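Long-range contacts in protein Pcdhgb2 (Mus musculus, PDB 5SZR), which probably mediates calcium-dependent cell adhesion through its extracellular cadherin domains, of which 3 to 6 are present here, and may help establish and maintain specific neuronal connections: residues A[224-229]-A[315-320]; A[284-289]-A[357-362]; A[231-236]-A[274-279]. All blocks are in the same frame, centred on the assembly; numbering follows the deposited sequence. Where two conformers were deposited one is given.

Interaction 1: residues A[224-229]-A[315-320]. With CA (calcium ion), chain Q; CA (calcium ion), chain P; CA (calcium ion), chain R.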
loop_
_atom_site.group_PDB
_atom_site.type_symbol
_atom_site.label_atom_id
_atom_site.label_comp_id
_atom_site.label_asym_id
_atom_site.label_seq_id
_atom_site.Cartn_x
_atom_site.Cartn_y
_atom_site.Cartn_z
ATOM N N VAL A 224 -10.601 30.261 -9.345
ATOM C CA VAL A 224 -12.003 30.424 -8.964
ATOM C C VAL A 224 -12.518 31.729 -9.557
ATOM O O VAL A 224 -11.999 32.807 -9.240
ATOM C CB VAL A 224 -12.205 30.426 -7.439
ATOM C CG1 VAL A 224 -13.686 30.344 -7.107
ATOM C CG2 VAL A 224 -11.444 29.296 -6.785
ATOM N N ALA A 225 -13.550 31.636 -10.391
ATOM C CA ALA A 225 -14.140 32.829 -10.976
ATOM C C ALA A 225 -14.816 33.668 -9.900
ATOM O O ALA A 225 -15.519 33.148 -9.029
ATOM C CB ALA A 225 -15.148 32.462 -12.065
ATOM N N GLU A 226 -14.572 34.971 -9.969
ATOM C CA GLU A 226 -15.210 35.956 -9.107
ATOM C C GLU A 226 -16.720 35.767 -9.063
ATOM O O GLU A 226 -17.320 35.206 -9.987
ATOM C CB GLU A 226 -14.851 37.345 -9.631
ATOM C CG GLU A 226 -15.406 38.532 -8.915
ATOM C CD GLU A 226 -14.860 39.809 -9.507
ATOM O OE1 GLU A 226 -14.814 39.920 -10.749
ATOM O OE2 GLU A 226 -14.430 40.678 -8.728
ATOM N N ASN A 227 -17.328 36.237 -7.972
ATOM C CA ASN A 227 -18.778 36.274 -7.783
ATOM C C ASN A 227 -19.387 34.880 -7.700
ATOM O O ASN A 227 -20.593 34.707 -7.916
ATOM C CB ASN A 227 -19.464 37.097 -8.879
ATOM C CG ASN A 227 -18.927 38.511 -8.952
ATOM O OD1 ASN A 227 -18.618 39.120 -7.929
ATOM N ND2 ASN A 227 -18.802 39.038 -10.166
ATOM N N ASN A 228 -18.553 33.888 -7.404
ATOM C CA ASN A 228 -19.010 32.541 -7.117
ATOM C C ASN A 228 -20.058 32.560 -6.005
ATOM O O ASN A 228 -19.996 33.392 -5.094
ATOM C CB ASN A 228 -17.831 31.689 -6.673
ATOM C CG ASN A 228 -17.166 32.250 -5.431
ATOM O OD1 ASN A 228 -16.530 33.307 -5.476
ATOM N ND2 ASN A 228 -17.336 31.562 -4.309
ATOM N N PRO A 229 -21.022 31.644 -6.039
ATOM C CA PRO A 229 -21.913 31.493 -4.894
ATOM C C PRO A 229 -21.121 31.056 -3.680
ATOM O O PRO A 229 -20.095 30.364 -3.806
ATOM C CB PRO A 229 -22.895 30.401 -5.349
ATOM C CG PRO A 229 -22.696 30.258 -6.826
ATOM C CD PRO A 229 -21.284 30.646 -7.089
ATOM N N VAL A 315 -8.167 34.298 -7.745
ATOM C CA VAL A 315 -9.513 34.813 -7.971
ATOM C C VAL A 315 -9.575 35.386 -9.381
ATOM O O VAL A 315 -8.822 36.304 -9.723
ATOM C CB VAL A 315 -9.878 35.870 -6.920
ATOM C CG1 VAL A 315 -11.256 36.446 -7.198
ATOM C CG2 VAL A 315 -9.809 35.264 -5.525
ATOM N N GLY A 316 -10.466 34.842 -10.207
ATOM C CA GLY A 316 -10.529 35.214 -11.609
ATOM C C GLY A 316 -11.371 36.461 -11.832
ATOM O O GLY A 316 -12.408 36.650 -11.205
ATOM N N ASP A 317 -10.910 37.309 -12.743
ATOM C CA ASP A 317 -11.608 38.549 -13.044
ATOM C C ASP A 317 -12.779 38.284 -13.980
ATOM O O ASP A 317 -12.627 37.619 -15.009
ATOM C CB ASP A 317 -10.647 39.557 -13.670
ATOM C CG ASP A 317 -11.305 40.894 -13.950
ATOM O OD1 ASP A 317 -12.193 41.299 -13.168
ATOM O OD2 ASP A 317 -10.936 41.541 -14.955
ATOM N N ARG A 318 -13.948 38.793 -13.616
ATOM C CA ARG A 318 -15.101 38.846 -14.500
ATOM C C ARG A 318 -15.421 40.296 -14.842
ATOM O O ARG A 318 -14.945 41.230 -14.191
ATOM C CB ARG A 318 -16.329 38.181 -13.871
ATOM C CG ARG A 318 -16.318 36.663 -13.906
ATOM C CD ARG A 318 -17.678 36.116 -13.499
ATOM N NE ARG A 318 -17.725 34.657 -13.538
ATOM C CZ ARG A 318 -17.930 33.947 -14.645
ATOM N NH1 ARG A 318 -17.963 32.621 -14.588
ATOM N NH2 ARG A 318 -18.100 34.565 -15.808
ATOM N N ASN A 319 -16.241 40.475 -15.876
ATOM C CA ASN A 319 -16.630 41.814 -16.317
ATOM C C ASN A 319 -17.899 42.251 -15.582
ATOM O O ASN A 319 -18.986 42.363 -16.150
ATOM C CB ASN A 319 -16.820 41.851 -17.828
ATOM C CG ASN A 319 -16.925 43.270 -18.354
ATOM O OD1 ASN A 319 -16.241 44.163 -17.863
ATOM N ND2 ASN A 319 -17.798 43.490 -19.341
ATOM N N ASP A 320 -17.741 42.505 -14.283
ATOM C CA ASP A 320 -18.852 42.952 -13.453
ATOM C C ASP A 320 -18.816 44.453 -13.175
ATOM O O ASP A 320 -19.539 44.931 -12.294
ATOM C CB ASP A 320 -18.892 42.158 -12.140
ATOM C CG ASP A 320 -17.562 42.148 -11.405
ATOM O OD1 ASP A 320 -16.533 42.523 -12.001
ATOM O OD2 ASP A 320 -17.545 41.742 -10.223
HETATM CA CA CA Q . -14.146 42.329 -12.079
HETATM CA CA CA P . -15.994 42.346 -8.594
HETATM CA CA CA R . -15.396 46.229 -17.387
HETATM O O HOH W 1 -17.533 41.415 -7.005
HETATM O O HOH W 2 -16.906 44.766 -8.403
#

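Interaction 2: residues A[284-289]-A[357-362]. With CA (calcium ion), chain R; CA (calcium ion), chain Q; CA (calcium ion), chain P.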
loop_
_atom_site.group_PDB
_atom_site.type_symbol
_atom_site.label_atom_id
_atom_site.label_comp_id
_atom_site.label_asym_id
_atom_site.label_seq_id
_atom_site.Cartn_x
_atom_site.Cartn_y
_atom_site.Cartn_z
ATOM N N ASP A 284 -14.326 38.612 -4.684
ATOM C CA ASP A 284 -14.371 39.857 -5.449
ATOM C C ASP A 284 -12.957 40.149 -5.933
ATOM O O ASP A 284 -12.097 40.551 -5.139
ATOM C CB ASP A 284 -14.927 40.999 -4.593
ATOM C CG ASP A 284 -14.942 42.338 -5.313
ATOM O OD1 ASP A 284 -14.810 42.380 -6.555
ATOM O OD2 ASP A 284 -15.111 43.369 -4.624
ATOM N N HIS A 285 -12.718 39.936 -7.230
ATOM C CA HIS A 285 -11.380 40.106 -7.792
ATOM C C HIS A 285 -10.840 41.511 -7.557
ATOM O O HIS A 285 -9.623 41.700 -7.451
ATOM C CB HIS A 285 -11.403 39.786 -9.289
ATOM C CG HIS A 285 -10.130 40.118 -10.005
ATOM N ND1 HIS A 285 -9.082 39.229 -10.111
ATOM C CD2 HIS A 285 -9.740 41.237 -10.659
ATOM C CE1 HIS A 285 -8.100 39.788 -10.796
ATOM N NE2 HIS A 285 -8.473 41.007 -11.139
ATOM N N GLU A 286 -11.722 42.502 -7.462
ATOM C CA GLU A 286 -11.274 43.874 -7.267
ATOM C C GLU A 286 -10.760 44.126 -5.852
ATOM O O GLU A 286 -9.983 45.066 -5.654
ATOM C CB GLU A 286 -12.405 44.838 -7.618
ATOM C CG GLU A 286 -12.576 45.083 -9.125
ATOM C CD GLU A 286 -13.064 43.863 -9.895
ATOM O OE1 GLU A 286 -14.059 43.246 -9.475
ATOM O OE2 GLU A 286 -12.456 43.527 -10.932
ATOM N N GLN A 287 -11.166 43.314 -4.872
ATOM C CA GLN A 287 -10.635 43.438 -3.520
ATOM C C GLN A 287 -9.399 42.567 -3.309
ATOM O O GLN A 287 -8.408 43.033 -2.739
ATOM C CB GLN A 287 -11.714 43.089 -2.488
ATOM C CG GLN A 287 -12.795 44.153 -2.339
ATOM C CD GLN A 287 -12.236 45.507 -1.934
ATOM O OE1 GLN A 287 -11.409 45.604 -1.027
ATOM N NE2 GLN A 287 -12.679 46.558 -2.614
ATOM N N LEU A 288 -9.432 41.318 -3.762
ATOM C CA LEU A 288 -8.321 40.400 -3.552
ATOM C C LEU A 288 -8.165 39.494 -4.762
ATOM O O LEU A 288 -9.114 38.814 -5.162
ATOM C CB LEU A 288 -8.538 39.560 -2.288
ATOM C CG LEU A 288 -7.423 38.598 -1.872
ATOM C CD1 LEU A 288 -6.119 39.349 -1.620
ATOM C CD2 LEU A 288 -7.854 37.835 -0.635
ATOM N N ARG A 289 -6.963 39.482 -5.334
ATOM C CA ARG A 289 -6.691 38.690 -6.523
ATOM C C ARG A 289 -6.227 37.277 -6.208
ATOM O O ARG A 289 -6.404 36.384 -7.044
ATOM C CB ARG A 289 -5.639 39.393 -7.392
ATOM C CG ARG A 289 -6.117 40.719 -7.980
ATOM C CD ARG A 289 -4.977 41.719 -8.106
ATOM N NE ARG A 289 -4.229 41.578 -9.351
ATOM C CZ ARG A 289 -4.226 42.482 -10.326
ATOM N NH1 ARG A 289 -4.929 43.599 -10.200
ATOM N NH2 ARG A 289 -3.513 42.276 -11.424
ATOM N N VAL A 357 -12.778 55.285 -17.140
ATOM C CA VAL A 357 -12.065 54.274 -16.369
ATOM C C VAL A 357 -12.942 53.032 -16.258
ATOM O O VAL A 357 -14.128 53.046 -16.589
ATOM C CB VAL A 357 -11.666 54.773 -14.965
ATOM C CG1 VAL A 357 -10.597 55.847 -15.061
ATOM C CG2 VAL A 357 -12.890 55.287 -14.216
ATOM N N ASP A 358 -12.336 51.950 -15.768
ATOM C CA ASP A 358 -13.013 50.661 -15.647
ATOM C C ASP A 358 -12.364 49.890 -14.508
ATOM O O ASP A 358 -11.147 49.683 -14.516
ATOM C CB ASP A 358 -12.925 49.876 -16.961
ATOM C CG ASP A 358 -13.923 48.740 -17.037
ATOM O OD1 ASP A 358 -13.912 47.863 -16.150
ATOM O OD2 ASP A 358 -14.726 48.719 -17.992
ATOM N N ALA A 359 -13.172 49.464 -13.534
ATOM C CA ALA A 359 -12.648 48.841 -12.322
ATOM C C ALA A 359 -12.086 47.442 -12.552
ATOM O O ALA A 359 -11.417 46.908 -11.656
ATOM C CB ALA A 359 -13.739 48.779 -11.250
ATOM N N ASP A 360 -12.337 46.833 -13.708
ATOM C CA ASP A 360 -11.919 45.455 -13.934
ATOM C C ASP A 360 -10.459 45.383 -14.364
ATOM O O ASP A 360 -9.708 46.353 -14.195
ATOM C CB ASP A 360 -12.830 44.800 -14.973
ATOM C CG ASP A 360 -14.274 44.723 -14.509
ATOM O OD1 ASP A 360 -14.497 44.490 -13.305
ATOM O OD2 ASP A 360 -15.188 44.900 -15.338
ATOM N N SER A 361 -10.043 44.242 -14.912
ATOM C CA SER A 361 -8.666 44.021 -15.332
ATOM C C SER A 361 -8.644 43.403 -16.724
ATOM O O SER A 361 -9.658 42.914 -17.227
ATOM C CB SER A 361 -7.919 43.113 -14.345
ATOM O OG SER A 361 -7.942 43.656 -13.038
ATOM N N GLY A 362 -7.466 43.438 -17.346
ATOM C CA GLY A 362 -7.285 42.830 -18.652
ATOM C C GLY A 362 -8.249 43.366 -19.688
ATOM O O GLY A 362 -8.551 44.568 -19.739
HETATM CA CA CA R . -15.396 46.229 -17.387
HETATM CA CA CA Q . -14.146 42.329 -12.079
HETATM CA CA CA P . -15.994 42.346 -8.594
HETATM O O HOH W 2 -16.906 44.766 -8.403
HETATM O O HOH W 1 -17.533 41.415 -7.005
#

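Interaction 3: residues A[231-236]-A[274-279]. With MAN (alpha-D-mannopyranose), chain T.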
loop_
_atom_site.group_PDB
_atom_site.type_symbol
_atom_site.label_atom_id
_atom_site.label_comp_id
_atom_site.label_asym_id
_atom_site.label_seq_id
_atom_site.Cartn_x
_atom_site.Cartn_y
_atom_site.Cartn_z
ATOM N N GLY A 231 -20.343 28.632 -0.643
ATOM C CA GLY A 231 -20.490 27.191 -0.617
ATOM C C GLY A 231 -20.157 26.491 -1.915
ATOM O O GLY A 231 -20.634 25.375 -2.144
ATOM N N THR A 232 -19.351 27.109 -2.776
ATOM C CA THR A 232 -18.974 26.526 -4.057
ATOM C C THR A 232 -17.707 25.699 -3.887
ATOM O O THR A 232 -16.673 26.220 -3.454
ATOM C CB THR A 232 -18.743 27.610 -5.109
ATOM O OG1 THR A 232 -19.935 28.383 -5.280
ATOM C CG2 THR A 232 -18.352 26.980 -6.436
ATOM N N SER A 233 -17.790 24.418 -4.233
ATOM C CA SER A 233 -16.618 23.551 -4.209
ATOM C C SER A 233 -15.623 23.992 -5.279
ATOM O O SER A 233 -15.932 23.963 -6.475
ATOM C CB SER A 233 -17.040 22.099 -4.428
ATOM O OG SER A 233 -15.938 21.293 -4.821
ATOM N N ILE A 234 -14.428 24.391 -4.850
ATOM C CA ILE A 234 -13.435 24.946 -5.760
ATOM C C ILE A 234 -12.264 24.004 -6.035
ATOM O O ILE A 234 -11.549 24.216 -7.026
ATOM C CB ILE A 234 -12.910 26.306 -5.256
ATOM C CG1 ILE A 234 -12.113 26.140 -3.959
ATOM C CG2 ILE A 234 -14.054 27.293 -5.067
ATOM C CD1 ILE A 234 -11.678 27.459 -3.345
ATOM N N ALA A 235 -12.035 22.989 -5.202
ATOM C CA ALA A 235 -10.941 22.044 -5.411
ATOM C C ALA A 235 -11.125 20.863 -4.466
ATOM O O ALA A 235 -11.935 20.907 -3.536
ATOM C CB ALA A 235 -9.572 22.695 -5.192
ATOM N N GLN A 236 -10.348 19.807 -4.710
ATOM C CA GLN A 236 -10.366 18.619 -3.859
ATOM C C GLN A 236 -8.947 18.096 -3.703
ATOM O O GLN A 236 -8.356 17.608 -4.673
ATOM C CB GLN A 236 -11.276 17.534 -4.431
ATOM C CG GLN A 236 -11.393 16.316 -3.532
ATOM C CD GLN A 236 -12.475 15.353 -3.982
ATOM O OE1 GLN A 236 -12.986 15.448 -5.102
ATOM N NE2 GLN A 236 -12.834 14.420 -3.105
ATOM N N SER A 274 -13.653 14.134 2.801
ATOM C CA SER A 274 -13.570 14.102 1.347
ATOM C C SER A 274 -12.417 14.922 0.784
ATOM O O SER A 274 -12.001 14.677 -0.355
ATOM C CB SER A 274 -14.870 14.622 0.727
ATOM O OG SER A 274 -14.905 16.033 0.795
ATOM N N GLY A 275 -11.909 15.895 1.536
ATOM C CA GLY A 275 -10.891 16.784 1.024
ATOM C C GLY A 275 -11.392 17.845 0.072
ATOM O O GLY A 275 -10.575 18.601 -0.471
ATOM N N VAL A 276 -12.704 17.922 -0.160
ATOM C CA VAL A 276 -13.254 18.988 -0.985
ATOM C C VAL A 276 -13.027 20.321 -0.290
ATOM O O VAL A 276 -13.259 20.458 0.918
ATOM C CB VAL A 276 -14.745 18.746 -1.255
ATOM C CG1 VAL A 276 -15.370 19.978 -1.875
ATOM C CG2 VAL A 276 -14.927 17.546 -2.165
ATOM N N VAL A 277 -12.548 21.303 -1.047
ATOM C CA VAL A 277 -12.308 22.650 -0.542
ATOM C C VAL A 277 -13.431 23.551 -1.044
ATOM O O VAL A 277 -13.658 23.652 -2.255
ATOM C CB VAL A 277 -10.936 23.176 -0.986
ATOM C CG1 VAL A 277 -10.729 24.600 -0.490
ATOM C CG2 VAL A 277 -9.832 22.260 -0.486
ATOM N N PHE A 278 -14.132 24.205 -0.120
ATOM C CA PHE A 278 -15.251 25.080 -0.447
ATOM C C PHE A 278 -14.851 26.537 -0.294
ATOM O O PHE A 278 -14.126 26.898 0.638
ATOM C CB PHE A 278 -16.459 24.818 0.455
ATOM C CG PHE A 278 -17.047 23.449 0.310
ATOM C CD1 PHE A 278 -18.114 23.230 -0.547
ATOM C CD2 PHE A 278 -16.539 22.381 1.042
ATOM C CE1 PHE A 278 -18.663 21.967 -0.679
ATOM C CE2 PHE A 278 -17.085 21.115 0.915
ATOM C CZ PHE A 278 -18.149 20.907 0.051
ATOM N N ALA A 279 -15.345 27.374 -1.204
ATOM C CA ALA A 279 -15.302 28.818 -1.016
ATOM C C ALA A 279 -16.472 29.219 -0.130
ATOM O O ALA A 279 -17.630 28.949 -0.466
ATOM C CB ALA A 279 -15.362 29.540 -2.360
HETATM C C1 MAN T . -16.405 20.006 -5.276
HETATM C C2 MAN T . -15.027 19.369 -5.517
HETATM C C3 MAN T . -14.316 20.092 -6.657
HETATM C C4 MAN T . -15.210 20.185 -7.910
HETATM C C5 MAN T . -16.566 20.802 -7.554
HETATM C C6 MAN T . -17.563 20.781 -8.695
HETATM O O2 MAN T . -15.149 18.003 -5.931
HETATM O O3 MAN T . -13.072 19.468 -6.975
HETATM O O4 MAN T . -14.586 21.002 -8.883
HETATM O O5 MAN T . -17.170 20.082 -6.446
HETATM O O6 MAN T . -18.795 21.306 -8.193
#

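Interaction 1: residues A[224-229]-A[315-320]
The guanidinium of Arg318 meets Glu226 and Ala225 differently: Glu226 O lies in its plane at the edge, 3.6 Å from Arg318 NE, whereas Ala225 CB approaches NE and NH1 obliquely. The carboxylates of Glu226 and Asp320 reach toward each other tip to tip with their planes 57° apart, and calcium ions hold these like charges together. Calcium P takes Glu226 OE2 and Asp320 OD2, each at 2.3 Å. Calcium Q takes Glu226 OE1 at a longer 2.8 Å, together with Asp320 OD1, Asp317 OD1 and Arg318 O. Glu226 OE1 also accepts a hydrogen bond from Arg318 N at 3.2 Å, nearly along its C-O axis. Asn227 adds a second shell: its ND2 donates to Asp320 OD2 over 3.0 Å from 51° above the carboxylate plane, and its OD1 accepts from a water on calcium P. Asp317 OD2 is hydrogen-bonded to Ser361 of the next domain, and Asn319 OD1, on calcium R, carries the site along the linker. The sequence from Asp317 through Asn321 fits the cadherin DXNDN motif, with Glu226 as the glutamate of the XEX motif. Behind the metals, Gly316 N to Val224 O (2.7 Å) and Glu226 N to Gly316 O (3.0 Å) continue a parallel ladder. Strand 219-225 is the outermost strand beside 306-316 in a mixed sheet of cadherin domain 5, and Phe283 packs on both Val224 and Val315 where these strands end.

Interaction 2: residues A[284-289]-A[357-362]
Metal coordination dominates the meeting of Glu286 with Asp360. Both Glu286 oxygens bind calcium Q, OE2 at 2.4 Å and OE1 at 2.8 Å, while OE1 also reaches calcium P at 2.3 Å and therefore bridges two ions. Asp360 bridges as well: OD1 binds calcium Q at 2.5 Å and OD2 binds calcium R. The carboxylate planes are turned 62° from each other, and their closest oxygens, Glu286 OE2 and Asp360 OD1, stand 3.3 Å apart as co-ligands, not as a hydrogen-bonded pair. A bend in the Glu286 chain (chi2 68°) turns CD toward the metals. Asp284 OD1 completes this segment's hold on calcium P, and Asp358 grips calcium R with both oxygens.

Hydrogen bonding across the interface is slight. Ser361 OG sits in the plane of the His285 ring at its edge, in a weak bond to NE2 of 3.3 Å; the other ring nitrogen, ND1, is hydrogen-bonded to Val315 O. Within each loop an Asx turn shapes the ligands: Glu286 N donates to Asp284 OD1, and Asp360 N donates to Asp358 OD1 at 3.1 Å. Van der Waals contact adds Glu286 CG against Ala359 O at 3.3 Å.

Asp284-His285-Glu286 and Asp358-Ala359-Asp360 fit the cadherin DXE and DXD calcium motifs. The first lies in the loop between strands 276-279 and 290-299 of domain 5, the second in the loop between strands 350-357 and 368-374 of domain 6.

Interaction 3: residues A[231-236]-A[274-279]
Gly231 opens the pairing by donating from N to Ala279 O at 2.7 Å, and its own O lies at the edge of the Phe278 ring, 3.7 Å from CD1. Gly231, with its positive phi of 78°, and Thr232 both stand opposite Ala279, a G1 beta bulge in which Thr232 N adds a weak bond to Ala279 O; Thr232 O then accepts from Ala279 N, while its OG1 is hydrogen-bonded to Pro229 O. Ser233 forms a non-hydrogen-bonded pair with Phe278 and carries the O-linked mannose, its OG joined to the sugar C1 at 1.4 Å. With OG anti to the backbone N (chi1 162°), the glycosidic oxygen comes within 3.3 Å of Val276 CG1, a methyl that also lies over one face of the Phe278 ring, offset toward the rim. Ile234 N donates to Val277 O at 2.8 Å, and Ala235 N adds a weak bond to that oxygen, so two residues face one: a classic beta bulge. Ile234 CG2 packs against Ala279 CB at 3.8 Å, and its CG1 meets Val277 CG1. Ala235 O takes Val277 N in a short, nearly straight bond of 2.6 Å. Gln236, extended beyond CG, crosses Val276 obliquely; its NE2 donates to Ser274 O at 2.9 Å, Ser274 O lying close to the Gln236 amide plane, and its OE1 receives a weak bond from mannose O2. Strands 232-240 and 276-279 are the central pair of a four-stranded antiparallel sheet between 214-215 and 268-270, and Ala235 and Val277 both touch Met311 of strand 306-316 in the second sheet of this cadherin sandwich.

All three contacts involve cadherin domain 5. Interactions 1 and 2 have centres about 10 Å apart and share three calcium ions and two waters at the junction with domain 6; along the chain their segments alternate, so the site draws on the end of strand 219-225, the 284-289 loop, the linker and a loop of domain 6. This junction probably stiffens the linker, as in other cadherins. Interaction 3, nested between the segments of interaction 1 with its centre about 16 Å away, lies in the opposing sheet and touches interaction 1 where Val224 meets Ile234 and Asn228 meets Ala279. The mannosylated strand pair thus borders the base of the calcium site without touching interaction 2 (nearest atoms about 9 Å apart).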